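Local atomic coordinates of thymine dioxygenase (Neurospora crassa, PDB entry 5C3Q), a protein that binds thymine and 2-oxoglutarate beside an active-site metal ion and, as a fungal thymine-7-hydroxylase, probably oxidises the methyl group of thymine. Residues Ile48-Ile53 against Val252-Gly257; Tyr123-Glu128 against Asn189-Leu194; Ser221-Phe226 against Ala292-Pro297. All coordinates share one frame; numbering follows the deposited sequence.

Interaction 1. Residues Ile48-Ile53 against Val252-Gly257; sequences IYLKNI and VVVNAG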
loop_
_atom_site.group_PDB
_atom_site.type_symbol
_atom_site.label_atom_id
_atom_site.label_comp_id
_atom_site.label_asym_id
_atom_site.label_seq_id
_atom_site.Cartn_x
_atom_site.Cartn_y
_atom_site.Cartn_z
ATOM N N ILE A 48 -5.784 -1.502 -9.609
ATOM C CA ILE A 48 -5.337 -2.071 -10.887
ATOM C C ILE A 48 -4.125 -2.986 -10.656
ATOM O O ILE A 48 -3.491 -2.929 -9.596
ATOM C CB ILE A 48 -4.972 -0.975 -11.917
ATOM C CG1 ILE A 48 -3.768 -0.150 -11.439
ATOM C CG2 ILE A 48 -6.174 -0.068 -12.172
ATOM C CD1 ILE A 48 -3.279 0.872 -12.446
ATOM N N TYR A 49 -3.833 -3.847 -11.628
ATOM C CA TYR A 49 -2.554 -4.564 -11.677
ATOM C C TYR A 49 -1.762 -3.977 -12.834
ATOM O O TYR A 49 -2.305 -3.806 -13.932
ATOM C CB TYR A 49 -2.735 -6.054 -11.963
ATOM C CG TYR A 49 -3.171 -6.951 -10.822
ATOM C CD1 TYR A 49 -4.238 -6.615 -9.998
ATOM C CD2 TYR A 49 -2.556 -8.190 -10.625
ATOM C CE1 TYR A 49 -4.657 -7.469 -8.987
ATOM C CE2 TYR A 49 -2.965 -9.049 -9.619
ATOM C CZ TYR A 49 -4.015 -8.688 -8.804
ATOM O OH TYR A 49 -4.423 -9.544 -7.803
ATOM N N LEU A 50 -0.487 -3.690 -12.598
ATOM C CA LEU A 50 0.418 -3.273 -13.657
ATOM C C LEU A 50 1.456 -4.345 -13.916
ATOM O O LEU A 50 2.024 -4.900 -12.980
ATOM C CB LEU A 50 1.129 -1.973 -13.286
ATOM C CG LEU A 50 0.260 -0.727 -13.136
ATOM C CD1 LEU A 50 1.138 0.452 -12.755
ATOM C CD2 LEU A 50 -0.517 -0.435 -14.415
ATOM N N LYS A 51 1.696 -4.624 -15.195
ATOM C CA LYS A 51 2.796 -5.484 -15.628
ATOM C C LYS A 51 3.777 -4.655 -16.455
ATOM O O LYS A 51 3.455 -3.543 -16.885
ATOM C CB LYS A 51 2.280 -6.687 -16.434
ATOM C CG LYS A 51 1.500 -6.338 -17.697
ATOM C CD LYS A 51 0.789 -7.552 -18.283
ATOM C CE LYS A 51 1.717 -8.430 -19.104
ATOM N NZ LYS A 51 1.012 -9.658 -19.574
ATOM N N ASN A 52 4.974 -5.200 -16.661
ATOM C CA ASN A 52 6.039 -4.529 -17.412
ATOM C C ASN A 52 6.306 -3.111 -16.928
ATOM O O ASN A 52 6.345 -2.162 -17.717
ATOM C CB ASN A 52 5.734 -4.547 -18.911
ATOM C CG ASN A 52 5.619 -5.956 -19.459
ATOM O OD1 ASN A 52 6.204 -6.890 -18.916
ATOM N ND2 ASN A 52 4.856 -6.119 -20.526
ATOM N N ILE A 53 6.473 -2.979 -15.617
ATOM C CA ILE A 53 6.870 -1.712 -15.010
ATOM C C ILE A 53 8.391 -1.571 -15.128
ATOM O O ILE A 53 9.085 -2.561 -15.354
ATOM C CB ILE A 53 6.414 -1.600 -13.530
ATOM C CG1 ILE A 53 6.870 -2.810 -12.703
ATOM C CG2 ILE A 53 4.898 -1.461 -13.457
ATOM C CD1 ILE A 53 6.903 -2.560 -11.211
ATOM N N VAL A 252 2.560 -5.555 -10.179
ATOM C CA VAL A 252 2.401 -4.763 -8.971
ATOM C C VAL A 252 0.928 -4.401 -8.876
ATOM O O VAL A 252 0.310 -3.996 -9.866
ATOM C CB VAL A 252 3.306 -3.502 -8.947
ATOM C CG1 VAL A 252 3.088 -2.613 -10.163
ATOM C CG2 VAL A 252 3.093 -2.708 -7.663
ATOM N N VAL A 253 0.362 -4.589 -7.690
ATOM C CA VAL A 253 -1.007 -4.207 -7.436
ATOM C C VAL A 253 -0.971 -2.750 -6.986
ATOM O O VAL A 253 -0.250 -2.403 -6.047
ATOM C CB VAL A 253 -1.656 -5.113 -6.373
ATOM C CG1 VAL A 253 -3.086 -4.685 -6.096
ATOM C CG2 VAL A 253 -1.624 -6.566 -6.831
ATOM N N VAL A 254 -1.727 -1.902 -7.676
ATOM C CA VAL A 254 -1.763 -0.479 -7.365
ATOM C C VAL A 254 -3.172 -0.073 -6.978
ATOM O O VAL A 254 -4.134 -0.359 -7.699
ATOM C CB VAL A 254 -1.297 0.386 -8.552
ATOM C CG1 VAL A 254 -1.188 1.843 -8.129
ATOM C CG2 VAL A 254 0.040 -0.105 -9.092
ATOM N N ASN A 255 -3.294 0.580 -5.828
ATOM C CA ASN A 255 -4.587 1.076 -5.379
ATOM C C ASN A 255 -4.524 2.524 -4.932
ATOM O O ASN A 255 -3.521 2.974 -4.376
ATOM C CB ASN A 255 -5.141 0.199 -4.256
ATOM C CG ASN A 255 -4.312 0.267 -2.992
ATOM O OD1 ASN A 255 -3.247 -0.340 -2.909
ATOM N ND2 ASN A 255 -4.805 0.992 -1.992
ATOM N N ALA A 256 -5.609 3.249 -5.169
ATOM C CA ALA A 256 -5.713 4.631 -4.731
ATOM C C ALA A 256 -5.984 4.671 -3.234
ATOM O O ALA A 256 -6.670 3.807 -2.707
ATOM C CB ALA A 256 -6.819 5.341 -5.487
ATOM N N GLY A 257 -5.426 5.669 -2.555
ATOM C CA GLY A 257 -5.683 5.890 -1.141
ATOM C C GLY A 257 -6.717 6.981 -0.888
ATOM O O GLY A 257 -7.202 7.633 -1.812
#

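Interaction 2. Residues Tyr123-Glu128 against Asn189-Leu194; sequences YEIGRE and NILRLL. With AKG (2-oxoglutaric acid), chain F; TDR (thymine), chain G; EDO (1,2-ethanediol), chain I.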
loop_
_atom_site.group_PDB
_atom_site.type_symbol
_atom_site.label_atom_id
_atom_site.label_comp_id
_atom_site.label_asym_id
_atom_site.label_seq_id
_atom_site.Cartn_x
_atom_site.Cartn_y
_atom_site.Cartn_z
ATOM N N TYR A 123 8.430 -3.233 8.809
ATOM C CA TYR A 123 9.516 -2.290 8.961
ATOM C C TYR A 123 9.336 -1.190 7.920
ATOM O O TYR A 123 9.287 -1.463 6.715
ATOM C CB TYR A 123 10.858 -2.994 8.783
ATOM C CG TYR A 123 12.040 -2.068 8.924
ATOM C CD1 TYR A 123 12.456 -1.623 10.177
ATOM C CD2 TYR A 123 12.740 -1.631 7.806
ATOM C CE1 TYR A 123 13.538 -0.771 10.311
ATOM C CE2 TYR A 123 13.822 -0.780 7.930
ATOM C CZ TYR A 123 14.218 -0.352 9.182
ATOM O OH TYR A 123 15.294 0.497 9.295
ATOM N N GLU A 124 9.245 0.049 8.390
ATOM C CA GLU A 124 8.937 1.183 7.527
ATOM C C GLU A 124 10.106 2.155 7.352
ATOM O O GLU A 124 10.773 2.545 8.317
ATOM C CB GLU A 124 7.697 1.891 8.051
ATOM C CG GLU A 124 6.443 1.065 7.788
ATOM C CD GLU A 124 5.250 1.492 8.608
ATOM O OE1 GLU A 124 4.138 1.576 8.034
ATOM O OE2 GLU A 124 5.412 1.726 9.822
ATOM N N ILE A 125 10.328 2.527 6.095
ATOM C CA ILE A 125 11.425 3.381 5.675
ATOM C C ILE A 125 10.835 4.595 4.964
ATOM O O ILE A 125 10.016 4.438 4.060
ATOM C CB ILE A 125 12.347 2.621 4.691
ATOM C CG1 ILE A 125 13.039 1.452 5.396
ATOM C CG2 ILE A 125 13.383 3.550 4.077
ATOM C CD1 ILE A 125 13.412 0.317 4.462
ATOM N N GLY A 126 11.244 5.793 5.382
ATOM C CA GLY A 126 10.847 7.039 4.716
ATOM C C GLY A 126 11.995 7.552 3.874
ATOM O O GLY A 126 13.041 6.905 3.795
ATOM N N ARG A 127 11.823 8.708 3.239
ATOM C CA ARG A 127 12.927 9.296 2.486
ATOM C C ARG A 127 14.043 9.709 3.444
ATOM O O ARG A 127 13.783 10.218 4.532
ATOM C CB ARG A 127 12.486 10.466 1.605
ATOM C CG ARG A 127 11.974 11.690 2.332
ATOM C CD ARG A 127 11.819 12.840 1.355
ATOM N NE ARG A 127 11.119 13.965 1.968
ATOM C CZ ARG A 127 11.681 15.099 2.382
ATOM N NH1 ARG A 127 12.985 15.314 2.255
ATOM N NH2 ARG A 127 10.915 16.040 2.923
ATOM N N GLU A 128 15.276 9.473 3.015
ATOM C CA GLU A 128 16.461 9.644 3.851
ATOM C C GLU A 128 16.656 11.043 4.413
ATOM O O GLU A 128 17.112 11.196 5.546
ATOM C CB GLU A 128 17.712 9.274 3.052
ATOM C CG GLU A 128 17.967 7.784 2.960
ATOM C CD GLU A 128 18.659 7.238 4.196
ATOM O OE1 GLU A 128 18.016 7.168 5.266
ATOM O OE2 GLU A 128 19.847 6.860 4.091
ATOM N N ASN A 189 7.148 9.519 0.844
ATOM C CA ASN A 189 6.529 8.210 0.762
ATOM C C ASN A 189 7.042 7.298 1.871
ATOM O O ASN A 189 8.049 7.600 2.518
ATOM C CB ASN A 189 6.834 7.616 -0.612
ATOM C CG ASN A 189 6.403 8.532 -1.746
ATOM O OD1 ASN A 189 5.376 9.211 -1.652
ATOM N ND2 ASN A 189 7.191 8.573 -2.813
ATOM N N ILE A 190 6.342 6.190 2.102
ATOM C CA ILE A 190 6.749 5.221 3.114
ATOM C C ILE A 190 6.866 3.838 2.486
ATOM O O ILE A 190 5.915 3.325 1.889
ATOM C CB ILE A 190 5.774 5.190 4.312
ATOM C CG1 ILE A 190 5.803 6.524 5.071
ATOM C CG2 ILE A 190 6.090 4.034 5.255
ATOM C CD1 ILE A 190 7.082 6.806 5.837
ATOM N N LEU A 191 8.052 3.255 2.611
ATOM C CA LEU A 191 8.318 1.904 2.141
ATOM C C LEU A 191 8.077 0.950 3.309
ATOM O O LEU A 191 8.860 0.917 4.261
ATOM C CB LEU A 191 9.757 1.811 1.622
ATOM C CG LEU A 191 10.369 0.457 1.269
ATOM C CD1 LEU A 191 9.558 -0.253 0.201
ATOM C CD2 LEU A 191 11.804 0.657 0.806
ATOM N N ARG A 192 6.977 0.203 3.242
ATOM C CA ARG A 192 6.619 -0.752 4.287
ATOM C C ARG A 192 6.949 -2.184 3.865
ATOM O O ARG A 192 6.289 -2.757 2.993
ATOM C CB ARG A 192 5.132 -0.641 4.632
ATOM C CG ARG A 192 4.680 -1.595 5.729
ATOM C CD ARG A 192 3.178 -1.555 5.942
ATOM N NE ARG A 192 2.799 -0.730 7.084
ATOM C CZ ARG A 192 1.559 -0.598 7.547
ATOM N NH1 ARG A 192 0.540 -1.227 6.965
ATOM N NH2 ARG A 192 1.334 0.177 8.603
ATOM N N LEU A 193 7.978 -2.747 4.491
ATOM C CA LEU A 193 8.310 -4.158 4.348
ATOM C C LEU A 193 7.402 -4.948 5.283
ATOM O O LEU A 193 7.261 -4.590 6.452
ATOM C CB LEU A 193 9.775 -4.406 4.725
ATOM C CG LEU A 193 10.817 -3.535 4.018
ATOM C CD1 LEU A 193 12.209 -3.932 4.472
ATOM C CD2 LEU A 193 10.700 -3.641 2.505
ATOM N N LEU A 194 6.786 -6.009 4.764
ATOM C CA LEU A 194 5.862 -6.836 5.540
ATOM C C LEU A 194 6.276 -8.299 5.535
ATOM O O LEU A 194 6.634 -8.857 4.496
ATOM C CB LEU A 194 4.442 -6.717 4.988
ATOM C CG LEU A 194 3.714 -5.408 5.305
ATOM C CD1 LEU A 194 2.654 -5.095 4.257
ATOM C CD2 LEU A 194 3.104 -5.474 6.695
HETATM C C1 AKG F . -1.015 -2.560 3.890
HETATM O O1 AKG F . -1.637 -1.465 3.939
HETATM O O2 AKG F . 0.068 -2.723 4.489
HETATM C C2 AKG F . -1.578 -3.681 3.121
HETATM O O5 AKG F . -2.714 -3.597 2.664
HETATM C C3 AKG F . -0.749 -4.933 2.906
HETATM C C4 AKG F . -1.452 -5.895 1.952
HETATM C C5 AKG F . -0.603 -7.109 1.658
HETATM O O3 AKG F . -0.809 -7.715 0.586
HETATM O O4 AKG F . 0.262 -7.484 2.480
HETATM N N1 TDR G . 0.712 3.562 6.964
HETATM C C2 TDR G . 0.888 4.630 6.007
HETATM O O2 TDR G . 1.827 5.395 6.118
HETATM N N3 TDR G . -0.049 4.783 4.919
HETATM C C4 TDR G . -1.150 3.885 4.776
HETATM O O4 TDR G . -1.920 4.043 3.845
HETATM C C5 TDR G . -1.340 2.797 5.749
HETATM C CM5 TDR G . -2.477 1.829 5.654
HETATM C C6 TDR G . -0.384 2.657 6.851
HETATM C C1 EDO I . 3.409 1.111 12.135
HETATM O O1 EDO I . 3.050 0.636 10.834
HETATM C C2 EDO I . 2.550 0.441 13.198
HETATM O O2 EDO I . 1.338 1.170 13.412
HETATM O O HOH W 1 9.050 9.822 3.775
#

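Interaction 3. Residues Ser221-Phe226 against Ala292-Pro297; sequences SITLLF and AYFCNP. With TDR (thymine), chain G; AKG (2-oxoglutaric acid), chain F.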
loop_
_atom_site.group_PDB
_atom_site.type_symbol
_atom_site.label_atom_id
_atom_site.label_comp_id
_atom_site.label_asym_id
_atom_site.label_seq_id
_atom_site.Cartn_x
_atom_site.Cartn_y
_atom_site.Cartn_z
ATOM N N SER A 221 -1.971 8.888 -1.740
ATOM C CA SER A 221 -2.356 9.055 -3.141
ATOM C C SER A 221 -2.567 7.683 -3.778
ATOM O O SER A 221 -3.683 7.343 -4.184
ATOM C CB SER A 221 -1.299 9.856 -3.908
ATOM O OG SER A 221 0.006 9.325 -3.699
ATOM N N ILE A 222 -1.487 6.907 -3.867
ATOM C CA ILE A 222 -1.556 5.509 -4.291
ATOM C C ILE A 222 -0.642 4.629 -3.434
ATOM O O ILE A 222 0.247 5.117 -2.722
ATOM C CB ILE A 222 -1.194 5.309 -5.793
ATOM C CG1 ILE A 222 0.281 5.622 -6.062
ATOM C CG2 ILE A 222 -2.094 6.153 -6.694
ATOM C CD1 ILE A 222 0.728 5.330 -7.483
ATOM N N THR A 223 -0.874 3.326 -3.510
ATOM C CA THR A 223 -0.000 2.358 -2.889
ATOM C C THR A 223 0.462 1.395 -3.963
ATOM O O THR A 223 -0.342 0.939 -4.777
ATOM C CB THR A 223 -0.708 1.580 -1.763
ATOM O OG1 THR A 223 -1.150 2.493 -0.757
ATOM C CG2 THR A 223 0.230 0.547 -1.124
ATOM N N LEU A 224 1.763 1.123 -3.979
ATOM C CA LEU A 224 2.336 0.123 -4.864
ATOM C C LEU A 224 2.554 -1.104 -4.004
ATOM O O LEU A 224 3.394 -1.083 -3.106
ATOM C CB LEU A 224 3.661 0.612 -5.455
ATOM C CG LEU A 224 3.624 1.996 -6.105
ATOM C CD1 LEU A 224 5.026 2.456 -6.467
ATOM C CD2 LEU A 224 2.722 1.995 -7.328
ATOM N N LEU A 225 1.780 -2.154 -4.260
ATOM C CA LEU A 225 1.844 -3.377 -3.467
ATOM C C LEU A 225 2.478 -4.508 -4.258
ATOM O O LEU A 225 1.922 -4.980 -5.252
ATOM C CB LEU A 225 0.450 -3.796 -2.986
ATOM C CG LEU A 225 0.488 -5.041 -2.090
ATOM C CD1 LEU A 225 0.988 -4.697 -0.695
ATOM C CD2 LEU A 225 -0.876 -5.694 -2.017
ATOM N N PHE A 226 3.654 -4.931 -3.804
ATOM C CA PHE A 226 4.366 -6.058 -4.378
ATOM C C PHE A 226 4.103 -7.254 -3.468
ATOM O O PHE A 226 4.458 -7.222 -2.286
ATOM C CB PHE A 226 5.866 -5.759 -4.443
ATOM C CG PHE A 226 6.209 -4.495 -5.185
ATOM C CD1 PHE A 226 6.198 -3.265 -4.538
ATOM C CD2 PHE A 226 6.565 -4.535 -6.523
ATOM C CE1 PHE A 226 6.520 -2.098 -5.211
ATOM C CE2 PHE A 226 6.883 -3.368 -7.210
ATOM C CZ PHE A 226 6.861 -2.150 -6.553
ATOM N N ALA A 292 4.582 -2.931 0.755
ATOM C CA ALA A 292 3.664 -1.844 0.450
ATOM C C ALA A 292 4.437 -0.538 0.406
ATOM O O ALA A 292 4.994 -0.099 1.419
ATOM C CB ALA A 292 2.561 -1.769 1.489
ATOM N N TYR A 293 4.477 0.082 -0.769
ATOM C CA TYR A 293 5.063 1.401 -0.906
ATOM C C TYR A 293 3.940 2.440 -0.928
ATOM O O TYR A 293 3.256 2.628 -1.943
ATOM C CB TYR A 293 5.934 1.471 -2.160
ATOM C CG TYR A 293 6.735 2.743 -2.288
ATOM C CD1 TYR A 293 7.981 2.867 -1.686
ATOM C CD2 TYR A 293 6.248 3.819 -3.018
ATOM C CE1 TYR A 293 8.722 4.030 -1.806
ATOM C CE2 TYR A 293 6.982 4.988 -3.149
ATOM C CZ TYR A 293 8.220 5.088 -2.540
ATOM O OH TYR A 293 8.955 6.245 -2.663
ATOM N N PHE A 294 3.742 3.096 0.211
ATOM C CA PHE A 294 2.696 4.107 0.350
ATOM C C PHE A 294 3.170 5.408 -0.275
ATOM O O PHE A 294 4.150 6.007 0.185
ATOM C CB PHE A 294 2.367 4.350 1.825
ATOM C CG PHE A 294 1.873 3.130 2.548
ATOM C CD1 PHE A 294 0.723 2.483 2.126
ATOM C CD2 PHE A 294 2.544 2.640 3.655
ATOM C CE1 PHE A 294 0.253 1.365 2.793
ATOM C CE2 PHE A 294 2.082 1.524 4.327
ATOM C CZ PHE A 294 0.936 0.884 3.896
ATOM N N CYS A 295 2.489 5.830 -1.335
ATOM C CA CYS A 295 2.781 7.106 -1.968
ATOM C C CYS A 295 1.868 8.189 -1.413
ATOM O O CYS A 295 0.667 7.965 -1.203
ATOM C CB CYS A 295 2.617 7.015 -3.476
ATOM S SG CYS A 295 3.555 5.681 -4.248
ATOM N N ASN A 296 2.450 9.363 -1.175
ATOM C CA ASN A 296 1.725 10.506 -0.642
ATOM C C ASN A 296 2.019 11.762 -1.448
ATOM O O ASN A 296 3.095 11.886 -2.031
ATOM C CB ASN A 296 2.143 10.755 0.809
ATOM C CG ASN A 296 1.786 9.596 1.731
ATOM O OD1 ASN A 296 0.629 9.193 1.813
ATOM N ND2 ASN A 296 2.777 9.069 2.437
ATOM N N PRO A 297 1.072 12.712 -1.468
ATOM C CA PRO A 297 1.452 14.040 -1.931
ATOM C C PRO A 297 2.530 14.603 -1.012
ATOM O O PRO A 297 2.697 14.109 0.108
ATOM C CB PRO A 297 0.160 14.857 -1.792
ATOM C CG PRO A 297 -0.937 13.870 -1.617
ATOM C CD PRO A 297 -0.320 12.662 -0.992
HETATM N N1 TDR G . 0.712 3.562 6.964
HETATM C C2 TDR G . 0.888 4.630 6.007
HETATM O O2 TDR G . 1.827 5.395 6.118
HETATM N N3 TDR G . -0.049 4.783 4.919
HETATM C C4 TDR G . -1.150 3.885 4.776
HETATM O O4 TDR G . -1.920 4.043 3.845
HETATM C C5 TDR G . -1.340 2.797 5.749
HETATM C CM5 TDR G . -2.477 1.829 5.654
HETATM C C6 TDR G . -0.384 2.657 6.851
HETATM C C1 AKG F . -1.015 -2.560 3.890
HETATM O O1 AKG F . -1.637 -1.465 3.939
HETATM O O2 AKG F . 0.068 -2.723 4.489
HETATM C C2 AKG F . -1.578 -3.681 3.121
HETATM O O5 AKG F . -2.714 -3.597 2.664
HETATM C C3 AKG F . -0.749 -4.933 2.906
HETATM C C4 AKG F . -1.452 -5.895 1.952
HETATM C C5 AKG F . -0.603 -7.109 1.658
HETATM O O3 AKG F . -0.809 -7.715 0.586
HETATM O O4 AKG F . 0.262 -7.484 2.480
HETATM O O HOH W 2 -0.865 5.598 0.209
#

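Interaction 1. Residues Ile48-Ile53 against Val252-Gly257
Two antiparallel strand segments are joined by two pairs of main-chain hydrogen bonds. Ile48 and Val254 form one hydrogen-bonded pair, with both Ile48 N to Val254 O and Val254 N to Ile48 O at 2.8 Å, while Leu50 and Val252 form the other, Leu50 N reaching Val252 O at 2.9 Å. All four bonds are nearly straight. Between these pairs lies the non-hydrogen-bonded pair Tyr49 and Val253, whose side chains stand side by side on one face of the sheet. There the CG2 methyl of Val253 sits over the centre of the Tyr49 ring, a CH-pi contact of 3.8 Å to the ring centroid, only 12° off its normal. Tyr49 OH is held by a hydrogen bond to the carbonyl of Thr246, which probably helps to hold the ring at its far end.

On the opposite face the two segments meet through aliphatic side chains. Val252 has CG1 in the crowded position between its backbone N and carbonyl carbon (chi1 56°), and this methyl meets Leu50 CB at 3.7 Å and Ile53 CG2 at 3.9 Å, the latter side chain crossing it at about a right angle. Leu50 CD1 slants across to Val254 CG2 at 3.9 Å, and Ile48 CG1 runs beside Val254 CB at 3.8 Å. Phe42 of helix 28-44 packs on both Ile48 and Val254. Farther along, Asn255 ND2 donates to Asp218 OD2, tying this strand to a ligand of the bound nickel. The arrangement is typical of the double-stranded beta-helix dioxygenases, in which N-terminal strands extend the major sheet of the catalytic core.

Interaction 2. Residues Tyr123-Glu128 against Asn189-Leu194
Arg192 CG is anti to the backbone N (chi1 -179°), and the chain stays extended until it bends at chi3 (-100°), turning the guanidinium beside Glu124 and into the pocket. Glu124 lies alongside, its chain extended beyond CG, so that the methylenes rub together at 3.8 Å between the two CG atoms. The salt bridge runs from Arg192 NE to Glu124 OE1 at 2.8 Å; the oxygen is met from well above the carboxylate plane, and NH2 adds only a weak bond to it. Arg192 NH1 donates to 2-oxoglutarate O2 at 2.9 Å, at the guanidinium edge, whereas thymine C6 comes over its face, 3.5 Å from NH2. A 1,2-ethanediol, probably from the crystallisation liquor, bridges Arg192 NH2 and Glu124 OE2. The carboxylate thus probably fixes the guanidinium's rotation and is likely to remain ionised.

On the opposite side of the strands Ile125 CD1 touches Leu191 CD2 at 4.0 Å, and Leu193 CD1 meets the Tyr123 ring at its edge; Met151 of helix 147-173 covers Ile125 and Leu193. Main-chain bonds pair Tyr123 with Leu193 and Ile125 with Leu191. This antiparallel strand pair carries one wall of the cosubstrate and thymine site of a 2-oxoglutarate-dependent dioxygenase.

Interaction 3. Residues Ser221-Phe226 against Ala292-Pro297
Phe294 and Thr223 share a first torsion near -60°, which places Phe294 CG and Thr223 OG1 each anti to its own carbonyl carbon, so that the two side chains run side by side into the active site. Thr223 OG1 lies at the edge of the phenyl ring, 3.4 Å from CD1, and is hydrogen-bonded to the metal ligand Asp218. Thymine lies over one ring face, its C4 above the ring centre, with Phe294 CG 3.5 Å from thymine N3 and Phe294 CZ 3.5 Å from C5; 2-oxoglutarate O1 approaches in the ring plane, likewise at CZ. An alanine here in place of Phe294 would lack the ring, and thymine would probably be less firmly held on that side, with the edge contacts to Thr223 OG1 and 2-oxoglutarate O1 gone. Leu225, with CG anti to the backbone N (chi1 -177°), sets CD2 3.3 Å from 2-oxoglutarate O3.

Leu224 and Tyr293 exchange straight main-chain bonds, Tyr293 N to Leu224 O at 2.8 Å. At the strand's start Ser221 and Ile222 both face Cys295 in a classic beta bulge: Ser221 N bonds Cys295 O at 2.8 Å, and Cys295 N bonds Ile222 O at 2.7 Å. Away from the ligands, Leu224 CD1 leans on Tyr293 CD2, and Cys295 SG touches Ile222 CG1. Helix 147-173 backs that face through Phe155, Cys158 and His162, while strands 251-256 and 190-200 flank the pair.

The three contacts cross the same large sheet, where strands 47-51, 251-256, 222-227, 284-295, 190-200 and 121-125 stand in that order. Interaction 3 is central, its centre about 10 Å from those of interactions 1 and 2, which are about 18 Å apart. Main-chain bonds knit neighbours together: Val253 O with Leu225 N on one flank, Arg192 N with Ala292 O on the other. Along the chain, interaction 2 nests within the loop closed by interaction 1 and finishes before interaction 3 opens, whereas 1 and 3 interleave. Interactions 2 and 3 both touch thymine and 2-oxoglutarate, so the pocket wall spans several strands, with N-terminal strands joined to the catalytic core at either side.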